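PDB 4ZCF: type III restriction-modification enzyme EcoP15I Res subunit from Escherichia coli, which hydrolyses ATP and, together with the Mod subunit, cleaves DNA 25-27 base pairs downstream of one of two inversely oriented CAGCAG sites. Local coordinates for residues I694-M699 with C768-T773; A20-F25 with K103-N108; F383-E388 with I396-L401. All blocks are in the same frame, centred on the assembly; numbering follows the deposited sequence.

Overall arrangement
From the N terminus, the chain first makes contact 2, which closes a loop of 77 residues and joins the N-terminal helix 12-22 to helix 90-105 of the first RecA-like domain. Contact 3 follows, a short closure of 7 residues that packs helix 368-389 against the lead-in to strand 399-404 of the second parallel sheet. Contact 1 comes last, closing 68 residues, part of them not modelled, between helices 688-701 and 760-769. The three loops run in series, neither nesting nor crossing. Contacts 2 and 3 lie on opposite sides of the chain's centre, their own centres about 43 Å apart; contact 1 lies about 29 Å from contact 2 and about 57 Å from contact 3, centre to centre.

Contact 1: I694-M699 with C768-T773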
ATOM      1  N   ILE C 694     -36.383  47.153  -3.167  1.00 65.81           N
ATOM      2  CA  ILE C 694     -36.513  47.072  -1.704  1.00 65.56           C
ATOM      3  C   ILE C 694     -35.133  46.832  -1.062  1.00 69.41           C
ATOM      4  O   ILE C 694     -34.791  47.491  -0.072  1.00 68.46           O
ATOM      5  CB  ILE C 694     -37.596  46.036  -1.296  1.00 68.91           C
ATOM      6  CG1 ILE C 694     -38.980  46.443  -1.860  1.00 69.50           C
ATOM      7  CG2 ILE C 694     -37.651  45.832   0.230  1.00 69.88           C
ATOM      8  CD1 ILE C 694     -39.968  45.290  -2.128  1.00 78.18           C
ATOM      9  N   PHE C 695     -34.329  45.922  -1.657  1.00 66.32           N
ATOM     10  CA  PHE C 695     -32.969  45.630  -1.184  1.00 65.82           C
ATOM     11  C   PHE C 695     -31.987  46.807  -1.485  1.00 72.03           C
ATOM     12  O   PHE C 695     -31.022  47.008  -0.739  1.00 71.38           O
ATOM     13  CB  PHE C 695     -32.455  44.268  -1.725  1.00 66.22           C
ATOM     14  CG  PHE C 695     -31.067  43.904  -1.248  1.00 66.19           C
ATOM     15  CD1 PHE C 695     -30.847  43.495   0.063  1.00 68.14           C
ATOM     16  CD2 PHE C 695     -29.969  44.032  -2.091  1.00 66.62           C
ATOM     17  CE1 PHE C 695     -29.552  43.221   0.521  1.00 68.34           C
ATOM     18  CE2 PHE C 695     -28.676  43.762  -1.631  1.00 68.40           C
ATOM     19  CZ  PHE C 695     -28.475  43.359  -0.329  1.00 66.32           C
ATOM     20  N   LYS C 696     -32.258  47.580  -2.562  1.00 70.30           N
ATOM     21  CA  LYS C 696     -31.477  48.755  -2.981  1.00 70.84           C
ATOM     22  C   LYS C 696     -31.642  49.898  -1.957  1.00 74.55           C
ATOM     23  O   LYS C 696     -30.648  50.521  -1.581  1.00 73.82           O
ATOM     24  CB  LYS C 696     -31.900  49.213  -4.396  1.00 73.69           C
ATOM     25  CG  LYS C 696     -31.136  50.428  -4.942  1.00 85.43           C
ATOM     26  CD  LYS C 696     -30.710  50.271  -6.405  1.00 95.26           C
ATOM     27  CE  LYS C 696     -31.803  50.545  -7.412  1.00106.35           C
ATOM     28  NZ  LYS C 696     -31.331  50.322  -8.806  1.00114.99           N
ATOM     29  N   SER C 697     -32.892  50.152  -1.505  1.00 70.63           N
ATOM     30  CA  SER C 697     -33.238  51.178  -0.516  1.00 69.83           C
ATOM     31  C   SER C 697     -32.485  50.943   0.791  1.00 72.50           C
ATOM     32  O   SER C 697     -31.847  51.873   1.293  1.00 72.41           O
ATOM     33  CB  SER C 697     -34.746  51.204  -0.276  1.00 73.12           C
ATOM     34  OG  SER C 697     -35.430  51.556  -1.467  1.00 82.08           O
ATOM     35  N   PHE C 698     -32.521  49.686   1.308  1.00 67.72           N
ATOM     36  CA  PHE C 698     -31.815  49.261   2.518  1.00 67.26           C
ATOM     37  C   PHE C 698     -30.292  49.446   2.337  1.00 72.42           C
ATOM     38  O   PHE C 698     -29.605  49.879   3.267  1.00 72.70           O
ATOM     39  CB  PHE C 698     -32.152  47.788   2.862  1.00 68.63           C
ATOM     40  CG  PHE C 698     -31.004  47.007   3.463  1.00 70.38           C
ATOM     41  CD1 PHE C 698     -30.666  47.154   4.806  1.00 73.59           C
ATOM     42  CD2 PHE C 698     -30.222  46.165   2.674  1.00 72.68           C
ATOM     43  CE1 PHE C 698     -29.559  46.489   5.341  1.00 74.57           C
ATOM     44  CE2 PHE C 698     -29.129  45.482   3.219  1.00 75.41           C
ATOM     45  CZ  PHE C 698     -28.817  45.635   4.550  1.00 73.71           C
ATOM     46  N   MET C 699     -29.777  49.087   1.150  1.00 68.38           N
ATOM     47  CA  MET C 699     -28.360  49.179   0.813  1.00 68.14           C
ATOM     48  C   MET C 699     -27.817  50.617   0.834  1.00 75.24           C
ATOM     49  O   MET C 699     -26.695  50.830   1.298  1.00 74.47           O
ATOM     50  CB  MET C 699     -28.090  48.493  -0.537  1.00 69.56           C
ATOM     51  CG  MET C 699     -26.782  47.749  -0.578  1.00 71.55           C
ATOM     52  SD  MET C 699     -26.627  46.473   0.689  1.00 73.51           S
ATOM     53  CE  MET C 699     -24.903  46.403   0.801  1.00 70.02           C
ATOM     54  N   CYS C 768     -24.116  46.824  -8.807  1.00 70.09           N
ATOM     55  CA  CYS C 768     -23.677  47.452 -10.050  1.00 71.39           C
ATOM     56  C   CYS C 768     -24.143  48.900 -10.092  1.00 77.91           C
ATOM     57  O   CYS C 768     -23.358  49.780 -10.457  1.00 78.27           O
ATOM     58  CB  CYS C 768     -24.172  46.671 -11.263  1.00 72.12           C
ATOM     59  SG  CYS C 768     -23.090  45.305 -11.757  1.00 76.33           S
ATOM     60  N   ASP C 769     -25.419  49.142  -9.703  1.00 75.43           N
ATOM     61  CA  ASP C 769     -26.061  50.459  -9.632  1.00 75.49           C
ATOM     62  C   ASP C 769     -25.429  51.315  -8.506  1.00 80.84           C
ATOM     63  O   ASP C 769     -24.885  52.392  -8.775  1.00 80.57           O
ATOM     64  CB  ASP C 769     -27.580  50.298  -9.405  1.00 76.61           C
ATOM     65  CG  ASP C 769     -28.338  49.692 -10.571  1.00 80.72           C
ATOM     66  OD1 ASP C 769     -28.138  50.157 -11.719  1.00 79.21           O
ATOM     67  OD2 ASP C 769     -29.177  48.794 -10.330  1.00 84.56           O
ATOM     68  N   ILE C 770     -25.472  50.790  -7.263  1.00 77.81           N
ATOM     69  CA  ILE C 770     -24.968  51.369  -6.018  1.00 77.98           C
ATOM     70  C   ILE C 770     -23.557  51.999  -6.117  1.00 84.93           C
ATOM     71  O   ILE C 770     -22.674  51.453  -6.786  1.00 85.23           O
ATOM     72  CB  ILE C 770     -25.154  50.329  -4.856  1.00 80.45           C
ATOM     73  CG1 ILE C 770     -26.071  50.833  -3.744  1.00 80.24           C
ATOM     74  CG2 ILE C 770     -23.876  49.664  -4.332  1.00 80.97           C
ATOM     75  CD1 ILE C 770     -27.466  50.330  -3.848  1.00 82.35           C
ATOM     76  N   LYS C 771     -23.383  53.182  -5.496  1.00 83.11           N
ATOM     77  CA  LYS C 771     -22.101  53.892  -5.458  1.00 83.30           C
ATOM     78  C   LYS C 771     -21.303  53.604  -4.185  1.00 86.36           C
ATOM     79  O   LYS C 771     -21.086  54.466  -3.321  1.00 84.86           O
ATOM     80  CB  LYS C 771     -22.195  55.384  -5.846  1.00 85.52           C
ATOM     81  CG  LYS C 771     -21.958  55.656  -7.345  1.00 91.06           C
ATOM     82  CD  LYS C 771     -20.608  55.109  -7.893  1.00 92.58           C
ATOM     83  CE  LYS C 771     -20.081  55.848  -9.117  1.00 89.30           C
ATOM     84  NZ  LYS C 771     -20.875  55.595 -10.357  1.00 85.40           N
ATOM     85  N   ASP C 772     -20.947  52.313  -4.086  1.00 82.72           N
ATOM     86  CA  ASP C 772     -20.124  51.612  -3.110  1.00 82.20           C
ATOM     87  C   ASP C 772     -19.194  50.765  -3.987  1.00 86.31           C
ATOM     88  O   ASP C 772     -19.280  50.873  -5.218  1.00 86.44           O
ATOM     89  CB  ASP C 772     -21.001  50.686  -2.250  1.00 83.74           C
ATOM     90  CG  ASP C 772     -21.383  51.250  -0.901  1.00 90.62           C
ATOM     91  OD1 ASP C 772     -20.632  51.022   0.072  1.00 90.66           O
ATOM     92  OD2 ASP C 772     -22.453  51.879  -0.807  1.00 95.45           O
ATOM     93  N   THR C 773     -18.311  49.934  -3.383  1.00 82.23           N
ATOM     94  CA  THR C 773     -17.396  49.057  -4.129  1.00 81.87           C
ATOM     95  C   THR C 773     -16.877  47.897  -3.286  1.00 85.53           C
ATOM     96  O   THR C 773     -16.302  48.107  -2.212  1.00 85.02           O
ATOM     97  CB  THR C 773     -16.232  49.847  -4.730  1.00 82.42           C
TER
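K696 and M699, about one turn apart on helix 688-701, receive the side chain of I770 between them, while the far end of K696 reaches on to D769. The two halves of the lysine do different work. Its aliphatic part runs alongside I770, the two side chains passing in opposite directions with K696 CG 3.8 Å from I770 CD1. The ammonium group forms a salt bridge with D769, NZ to OD2 at 3.0 Å, although as a hydrogen bond the geometry is weak. The two side chains cross at about a right angle, and OD2 is the carboxylate oxygen that NZ approaches. The torsions account for this path: K696 leaves the helix with CG anti to the backbone N (chi1 -179°), and bends at chi2 and chi3 then carry the ammonium group across to the aspartate. On the apolar side the same methyl, I770 CD1, also touches M699 CB at 3.8 Å, so it is the root of the methionine, not its sulfur, that meets the isoleucine. Replacing K696 by an alanine would probably leave D769 without this charged mate and strip I770 CD1 of its packing along one side. I770 is placed for this role by the end of helix 760-769: it is the first residue to leave helical phi/psi, and the CA atoms of K696 and I770 are 7.6 Å apart. The contact lies at the end of a helix-helix interface that extends further back along helix 760-769, where F695 packs on L763 and V766 and M699 on F767. Helix 782-798 adds a third element to the cluster, with I788 touching F695, F698 and M699, and F792 meeting the F695 ring edge-to-face.

Contact 2: A20-F25 with K103-N108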
ATOM      1  N   ALA C  20     -15.444  33.413  19.422  1.00 52.69           N
ATOM      2  CA  ALA C  20     -14.444  33.785  20.410  1.00 52.14           C
ATOM      3  C   ALA C  20     -12.993  33.545  19.943  1.00 58.59           C
ATOM      4  O   ALA C  20     -12.125  34.346  20.286  1.00 59.09           O
ATOM      5  CB  ALA C  20     -14.738  33.115  21.734  1.00 52.40           C
ATOM      6  N   VAL C  21     -12.740  32.506  19.100  1.00 56.11           N
ATOM      7  CA  VAL C  21     -11.401  32.231  18.527  1.00 55.95           C
ATOM      8  C   VAL C  21     -11.206  33.117  17.290  1.00 60.30           C
ATOM      9  O   VAL C  21     -10.103  33.627  17.059  1.00 60.15           O
ATOM     10  CB  VAL C  21     -11.149  30.726  18.206  1.00 59.59           C
ATOM     11  CG1 VAL C  21      -9.727  30.482  17.702  1.00 58.84           C
ATOM     12  CG2 VAL C  21     -11.428  29.845  19.416  1.00 59.41           C
ATOM     13  N   MET C  22     -12.276  33.301  16.497  1.00 56.79           N
ATOM     14  CA  MET C  22     -12.231  34.150  15.297  1.00 56.56           C
ATOM     15  C   MET C  22     -11.960  35.644  15.596  1.00 59.33           C
ATOM     16  O   MET C  22     -11.239  36.293  14.823  1.00 58.96           O
ATOM     17  CB  MET C  22     -13.504  33.982  14.442  1.00 58.62           C
ATOM     18  CG  MET C  22     -13.536  32.697  13.606  1.00 61.49           C
ATOM     19  SD  MET C  22     -11.964  32.163  12.870  1.00 64.78           S
ATOM     20  CE  MET C  22     -11.723  33.394  11.608  1.00 60.82           C
ATOM     21  N   ASN C  23     -12.528  36.172  16.716  1.00 54.29           N
ATOM     22  CA  ASN C  23     -12.373  37.571  17.145  1.00 53.98           C
ATOM     23  C   ASN C  23     -10.927  37.957  17.551  1.00 57.93           C
ATOM     24  O   ASN C  23     -10.580  39.137  17.488  1.00 57.96           O
ATOM     25  CB  ASN C  23     -13.373  37.934  18.238  1.00 52.21           C
ATOM     26  CG  ASN C  23     -14.819  37.945  17.821  1.00 67.52           C
ATOM     27  OD1 ASN C  23     -15.181  38.401  16.729  1.00 59.07           O
ATOM     28  ND2 ASN C  23     -15.687  37.472  18.716  1.00 58.95           N
ATOM     29  N   VAL C  24     -10.090  36.960  17.924  1.00 53.14           N
ATOM     30  CA  VAL C  24      -8.667  37.085  18.270  1.00 51.75           C
ATOM     31  C   VAL C  24      -7.876  37.492  17.012  1.00 57.21           C
ATOM     32  O   VAL C  24      -6.837  38.142  17.119  1.00 58.17           O
ATOM     33  CB  VAL C  24      -8.146  35.744  18.876  1.00 54.47           C
ATOM     34  CG1 VAL C  24      -6.622  35.648  18.892  1.00 54.20           C
ATOM     35  CG2 VAL C  24      -8.705  35.514  20.267  1.00 53.94           C
ATOM     36  N   PHE C  25      -8.367  37.130  15.829  1.00 54.31           N
ATOM     37  CA  PHE C  25      -7.645  37.417  14.591  1.00 54.07           C
ATOM     38  C   PHE C  25      -8.166  38.589  13.753  1.00 58.52           C
ATOM     39  O   PHE C  25      -7.900  38.627  12.546  1.00 58.72           O
ATOM     40  CB  PHE C  25      -7.508  36.134  13.746  1.00 55.37           C
ATOM     41  CG  PHE C  25      -6.780  35.008  14.433  1.00 55.93           C
ATOM     42  CD1 PHE C  25      -5.392  34.939  14.409  1.00 58.63           C
ATOM     43  CD2 PHE C  25      -7.482  33.994  15.074  1.00 57.07           C
ATOM     44  CE1 PHE C  25      -4.717  33.885  15.028  1.00 59.13           C
ATOM     45  CE2 PHE C  25      -6.807  32.942  15.691  1.00 59.67           C
ATOM     46  CZ  PHE C  25      -5.428  32.895  15.665  1.00 57.79           C
ATOM     47  N   LYS C 103     -11.759  29.861   5.855  1.00 47.60           N
ATOM     48  CA  LYS C 103     -12.579  30.820   5.104  1.00 47.36           C
ATOM     49  C   LYS C 103     -11.901  32.213   5.090  1.00 53.25           C
ATOM     50  O   LYS C 103     -11.501  32.697   4.025  1.00 52.57           O
ATOM     51  CB  LYS C 103     -14.012  30.866   5.673  1.00 48.62           C
ATOM     52  CG  LYS C 103     -14.962  31.829   4.956  1.00 52.56           C
ATOM     53  CD  LYS C 103     -16.379  31.746   5.503  1.00 52.11           C
ATOM     54  CE  LYS C 103     -17.342  31.199   4.477  1.00 66.93           C
ATOM     55  NZ  LYS C 103     -18.590  30.664   5.097  1.00 77.42           N
ATOM     56  N   SER C 104     -11.677  32.783   6.288  1.00 50.83           N
ATOM     57  CA  SER C 104     -11.106  34.115   6.475  1.00 50.33           C
ATOM     58  C   SER C 104      -9.664  34.330   6.015  1.00 54.19           C
ATOM     59  O   SER C 104      -9.365  35.391   5.464  1.00 53.89           O
ATOM     60  CB  SER C 104     -11.272  34.562   7.923  1.00 52.80           C
ATOM     61  OG  SER C 104     -12.631  34.509   8.325  1.00 60.16           O
ATOM     62  N   PHE C 105      -8.772  33.347   6.243  1.00 50.97           N
ATOM     63  CA  PHE C 105      -7.337  33.500   5.981  1.00 50.09           C
ATOM     64  C   PHE C 105      -6.653  32.532   5.032  1.00 50.60           C
ATOM     65  O   PHE C 105      -5.485  32.747   4.690  1.00 48.95           O
ATOM     66  CB  PHE C 105      -6.574  33.560   7.317  1.00 52.26           C
ATOM     67  CG  PHE C 105      -7.242  34.436   8.348  1.00 54.33           C
ATOM     68  CD1 PHE C 105      -7.288  35.819   8.186  1.00 57.54           C
ATOM     69  CD2 PHE C 105      -7.851  33.878   9.468  1.00 56.27           C
ATOM     70  CE1 PHE C 105      -7.916  36.629   9.138  1.00 58.21           C
ATOM     71  CE2 PHE C 105      -8.472  34.691  10.424  1.00 58.74           C
ATOM     72  CZ  PHE C 105      -8.501  36.058  10.250  1.00 56.80           C
ATOM     73  N   GLY C 106      -7.344  31.468   4.648  1.00 46.55           N
ATOM     74  CA  GLY C 106      -6.769  30.465   3.757  1.00 46.10           C
ATOM     75  C   GLY C 106      -5.729  29.578   4.414  1.00 49.88           C
ATOM     76  O   GLY C 106      -4.773  29.149   3.763  1.00 49.27           O
ATOM     77  N   ILE C 107      -5.907  29.304   5.714  1.00 46.83           N
ATOM     78  CA  ILE C 107      -5.073  28.368   6.455  1.00 46.57           C
ATOM     79  C   ILE C 107      -5.664  27.000   6.033  1.00 52.73           C
ATOM     80  O   ILE C 107      -6.874  26.794   6.152  1.00 51.19           O
ATOM     81  CB  ILE C 107      -5.113  28.619   7.998  1.00 48.59           C
ATOM     82  CG1 ILE C 107      -4.799  30.096   8.379  1.00 48.11           C
ATOM     83  CG2 ILE C 107      -4.230  27.618   8.770  1.00 48.41           C
ATOM     84  CD1 ILE C 107      -3.322  30.592   8.186  1.00 56.14           C
ATOM     85  N   ASN C 108      -4.837  26.125   5.432  1.00 51.42           N
ATOM     86  CA  ASN C 108      -5.338  24.848   4.919  1.00 51.86           C
ATOM     87  C   ASN C 108      -4.676  23.592   5.510  1.00 52.86           C
ATOM     88  O   ASN C 108      -4.997  22.475   5.095  1.00 52.08           O
ATOM     89  CB  ASN C 108      -5.306  24.847   3.374  1.00 54.87           C
ATOM     90  CG  ASN C 108      -3.925  24.834   2.772  1.00 81.34           C
ATOM     91  OD1 ASN C 108      -3.064  25.662   3.099  1.00 77.50           O
ATOM     92  ND2 ASN C 108      -3.705  23.919   1.834  1.00 75.82           N
TER
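The ring of F105 is met by two residues of the 20-25 segment, M22 and F25. M22 and F105 approach each other from opposite directions, the methionine bringing its terminal methyl, CE, to 3.7 Å from F105 CE2. That methyl also lies 3.6 Å from S104 OG, so it sits against two consecutive residues of the other segment. F25 contributes the base of its side chain, with CB 3.6 Å from F105 CZ, and its carbonyl O lies 3.5 Å from the same CZ. From CB onward the F25 side chain turns off, and F105 CE2 lies obliquely to its ring. Bends at chi2 and chi3 fold the methionine so that CE, and not the sulfur, makes the nearest approach. Within its own segment F105 is backed by S104, whose CB stands 3.7 Å above the centre of one ring face.

Segment 103-108 belongs to the first RecA-like domain of the helicase region. Helix 90-105 begins at the P-loop, where G89, K90 and T91 line the AMP pocket, and it links strand 79-84 to strand 109-113 as the helix of a beta-alpha-beta crossover. Helix 12-22, from the N-terminal part of the chain and with the pocket residue Q14 near its start, packs on this crossover; the contact joins the far ends of the two helices.

Further out, M22 touches D100 and L101, and F25 packs on L101 and on I80 of strand 79-84, while Y248 meets the F25 ring edge-to-face. S104 OG makes a weak hydrogen bond to D100 O. After F105 comes G106, with a positive phi of 73°, where the chain leaves the helix on its way to strand 109-113.

Contact 3: F383-E388 with I396-L401; sequences FKLEKE and IKPLTL
P398 packs on L385 and E386 at the junction of a helix and the strand that follows it in the second parallel RecA-like sheet of the helicase region: helix 368-389 is followed by a short connection, and strand 399-404 begins just after the proline.

The contact across the segments is apolar. L385 and P398 run alongside in opposite senses, L385 CD2 coming to 3.8 Å from P398 CB. The leucine's chi1 of -163° sets CG across from the backbone N, which brings the CD2 methyl to the proline ring. E386 meets the ring with its CA, 4.0 Å from P398 CG, and with the aliphatic start of its side chain, CG to P398 CG at 4.2 Å. The close backbones fit this, E386 and P398 having CA atoms 6.4 Å apart. F514 of the neighbouring strand 513-518 touches both L385 and P398.

The polar interactions turn to other partners. E386 OE1 forms a salt bridge with R496 NH1, giving this buried carboxylate a countercharge from just before strand 497-501. P398 O takes a weak hydrogen bond from H382 NE2. The other carboxylate oxygen, E386 OE2, stands 4.2 Å above one face of the F383 ring, offset toward its rim.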
ATOM      1  N   PHE C 383     -37.424  -0.648  31.221  1.00 76.89           N
ATOM      2  CA  PHE C 383     -38.739  -0.914  30.628  1.00 76.33           C
ATOM      3  C   PHE C 383     -39.765   0.153  30.989  1.00 79.59           C
ATOM      4  O   PHE C 383     -40.618   0.468  30.159  1.00 79.15           O
ATOM      5  CB  PHE C 383     -39.222  -2.344  30.913  1.00 78.28           C
ATOM      6  CG  PHE C 383     -38.462  -3.407  30.142  1.00 80.48           C
ATOM      7  CD1 PHE C 383     -37.288  -3.955  30.648  1.00 84.02           C
ATOM      8  CD2 PHE C 383     -38.917  -3.855  28.907  1.00 83.53           C
ATOM      9  CE1 PHE C 383     -36.582  -4.930  29.931  1.00 85.13           C
ATOM     10  CE2 PHE C 383     -38.207  -4.831  28.190  1.00 86.30           C
ATOM     11  CZ  PHE C 383     -37.048  -5.363  28.710  1.00 84.19           C
ATOM     12  N   LYS C 384     -39.622   0.773  32.189  1.00 76.04           N
ATOM     13  CA  LYS C 384     -40.449   1.894  32.656  1.00 75.93           C
ATOM     14  C   LYS C 384     -40.184   3.124  31.762  1.00 79.82           C
ATOM     15  O   LYS C 384     -41.086   3.937  31.527  1.00 79.66           O
ATOM     16  CB  LYS C 384     -40.131   2.250  34.129  1.00 78.54           C
ATOM     17  CG  LYS C 384     -40.983   1.528  35.194  1.00 92.69           C
ATOM     18  CD  LYS C 384     -42.493   1.874  35.174  1.00100.15           C
ATOM     19  CE  LYS C 384     -42.844   3.275  35.627  1.00101.79           C
ATOM     20  NZ  LYS C 384     -44.294   3.546  35.463  1.00103.18           N
ATOM     21  N   LEU C 385     -38.934   3.246  31.272  1.00 75.15           N
ATOM     22  CA  LEU C 385     -38.516   4.326  30.388  1.00 73.88           C
ATOM     23  C   LEU C 385     -38.802   3.948  28.938  1.00 74.52           C
ATOM     24  O   LEU C 385     -39.120   4.824  28.140  1.00 73.21           O
ATOM     25  CB  LEU C 385     -37.021   4.623  30.589  1.00 73.83           C
ATOM     26  CG  LEU C 385     -36.529   5.961  30.063  1.00 77.96           C
ATOM     27  CD1 LEU C 385     -36.495   7.002  31.159  1.00 78.00           C
ATOM     28  CD2 LEU C 385     -35.175   5.817  29.483  1.00 80.01           C
ATOM     29  N   GLU C 386     -38.711   2.646  28.608  1.00 70.48           N
ATOM     30  CA  GLU C 386     -38.943   2.133  27.257  1.00 70.55           C
ATOM     31  C   GLU C 386     -40.380   2.360  26.795  1.00 77.03           C
ATOM     32  O   GLU C 386     -40.582   3.039  25.790  1.00 77.22           O
ATOM     33  CB  GLU C 386     -38.549   0.662  27.153  1.00 71.47           C
ATOM     34  CG  GLU C 386     -38.135   0.259  25.751  1.00 76.56           C
ATOM     35  CD  GLU C 386     -37.379  -1.049  25.711  1.00 90.57           C
ATOM     36  OE1 GLU C 386     -37.716  -1.902  24.859  1.00 75.18           O
ATOM     37  OE2 GLU C 386     -36.465  -1.233  26.548  1.00 86.18           O
ATOM     38  N   LYS C 387     -41.374   1.835  27.552  1.00 74.48           N
ATOM     39  CA  LYS C 387     -42.806   2.002  27.293  1.00 74.75           C
ATOM     40  C   LYS C 387     -43.202   3.498  27.274  1.00 80.33           C
ATOM     41  O   LYS C 387     -44.221   3.851  26.682  1.00 80.57           O
ATOM     42  CB  LYS C 387     -43.610   1.261  28.351  1.00 75.45           C
ATOM     43  N   GLU C 388     -42.387   4.368  27.911  1.00 77.13           N
ATOM     44  CA  GLU C 388     -42.584   5.817  27.973  1.00 77.05           C
ATOM     45  C   GLU C 388     -42.076   6.508  26.681  1.00 81.77           C
ATOM     46  O   GLU C 388     -42.767   7.380  26.144  1.00 82.05           O
ATOM     47  CB  GLU C 388     -41.884   6.393  29.220  1.00 78.29           C
ATOM     48  CG  GLU C 388     -42.416   7.746  29.669  1.00 89.90           C
ATOM     49  CD  GLU C 388     -41.587   8.498  30.698  1.00112.63           C
ATOM     50  OE1 GLU C 388     -40.977   7.846  31.577  1.00116.83           O
ATOM     51  OE2 GLU C 388     -41.588   9.749  30.651  1.00 99.47           O
ATOM     52  N   ILE C 396     -38.269   7.603  20.753  1.00 71.10           N
ATOM     53  CA  ILE C 396     -36.853   7.699  21.132  1.00 69.91           C
ATOM     54  C   ILE C 396     -36.438   6.301  21.582  1.00 73.65           C
ATOM     55  O   ILE C 396     -37.116   5.725  22.437  1.00 73.72           O
ATOM     56  CB  ILE C 396     -36.639   8.747  22.274  1.00 72.45           C
ATOM     57  CG1 ILE C 396     -37.119  10.149  21.856  1.00 72.83           C
ATOM     58  CG2 ILE C 396     -35.176   8.791  22.745  1.00 72.31           C
ATOM     59  CD1 ILE C 396     -38.002  10.849  22.878  1.00 79.57           C
ATOM     60  N   LYS C 397     -35.353   5.745  21.005  1.00 69.43           N
ATOM     61  CA  LYS C 397     -34.869   4.416  21.391  1.00 68.91           C
ATOM     62  C   LYS C 397     -33.883   4.528  22.572  1.00 73.67           C
ATOM     63  O   LYS C 397     -32.768   5.029  22.390  1.00 72.66           O
ATOM     64  CB  LYS C 397     -34.246   3.658  20.207  1.00 70.54           C
ATOM     65  CG  LYS C 397     -33.931   2.202  20.541  1.00 72.02           C
ATOM     66  CD  LYS C 397     -33.056   1.545  19.495  1.00 73.16           C
ATOM     67  CE  LYS C 397     -32.828   0.092  19.825  1.00 65.96           C
ATOM     68  NZ  LYS C 397     -31.912  -0.558  18.853  1.00 62.79           N
ATOM     69  N   PRO C 398     -34.277   4.087  23.796  1.00 70.92           N
ATOM     70  CA  PRO C 398     -33.351   4.191  24.934  1.00 70.22           C
ATOM     71  C   PRO C 398     -32.369   3.029  25.006  1.00 73.36           C
ATOM     72  O   PRO C 398     -32.631   1.944  24.483  1.00 72.82           O
ATOM     73  CB  PRO C 398     -34.281   4.232  26.148  1.00 72.11           C
ATOM     74  CG  PRO C 398     -35.561   3.595  25.702  1.00 76.68           C
ATOM     75  CD  PRO C 398     -35.560   3.467  24.201  1.00 72.34           C
ATOM     76  N   LEU C 399     -31.222   3.267  25.640  1.00 69.86           N
ATOM     77  CA  LEU C 399     -30.189   2.247  25.798  1.00 68.77           C
ATOM     78  C   LEU C 399     -29.729   2.164  27.255  1.00 69.38           C
ATOM     79  O   LEU C 399     -29.682   3.183  27.950  1.00 68.15           O
ATOM     80  CB  LEU C 399     -28.966   2.503  24.868  1.00 68.92           C
ATOM     81  CG  LEU C 399     -29.184   2.734  23.347  1.00 73.96           C
ATOM     82  CD1 LEU C 399     -27.878   3.099  22.664  1.00 73.96           C
ATOM     83  CD2 LEU C 399     -29.777   1.512  22.647  1.00 76.66           C
ATOM     84  N   THR C 400     -29.394   0.941  27.700  1.00 64.01           N
ATOM     85  CA  THR C 400     -28.838   0.644  29.020  1.00 63.26           C
ATOM     86  C   THR C 400     -27.449   0.062  28.775  1.00 65.22           C
ATOM     87  O   THR C 400     -27.293  -0.865  27.969  1.00 63.66           O
ATOM     88  CB  THR C 400     -29.762  -0.276  29.868  1.00 68.65           C
ATOM     89  OG1 THR C 400     -30.938   0.451  30.238  1.00 68.51           O
ATOM     90  CG2 THR C 400     -29.084  -0.780  31.146  1.00 63.11           C
ATOM     91  N   LEU C 401     -26.446   0.635  29.454  1.00 60.99           N
ATOM     92  CA  LEU C 401     -25.056   0.228  29.355  1.00 60.65           C
ATOM     93  C   LEU C 401     -24.570  -0.312  30.687  1.00 65.14           C
ATOM     94  O   LEU C 401     -24.593   0.400  31.692  1.00 64.46           O
ATOM     95  CB  LEU C 401     -24.190   1.410  28.867  1.00 60.59           C
ATOM     96  CG  LEU C 401     -22.655   1.265  28.873  1.00 64.64           C
ATOM     97  CD1 LEU C 401     -22.187   0.156  27.949  1.00 64.07           C
ATOM     98  CD2 LEU C 401     -22.001   2.566  28.468  1.00 67.33           C
TER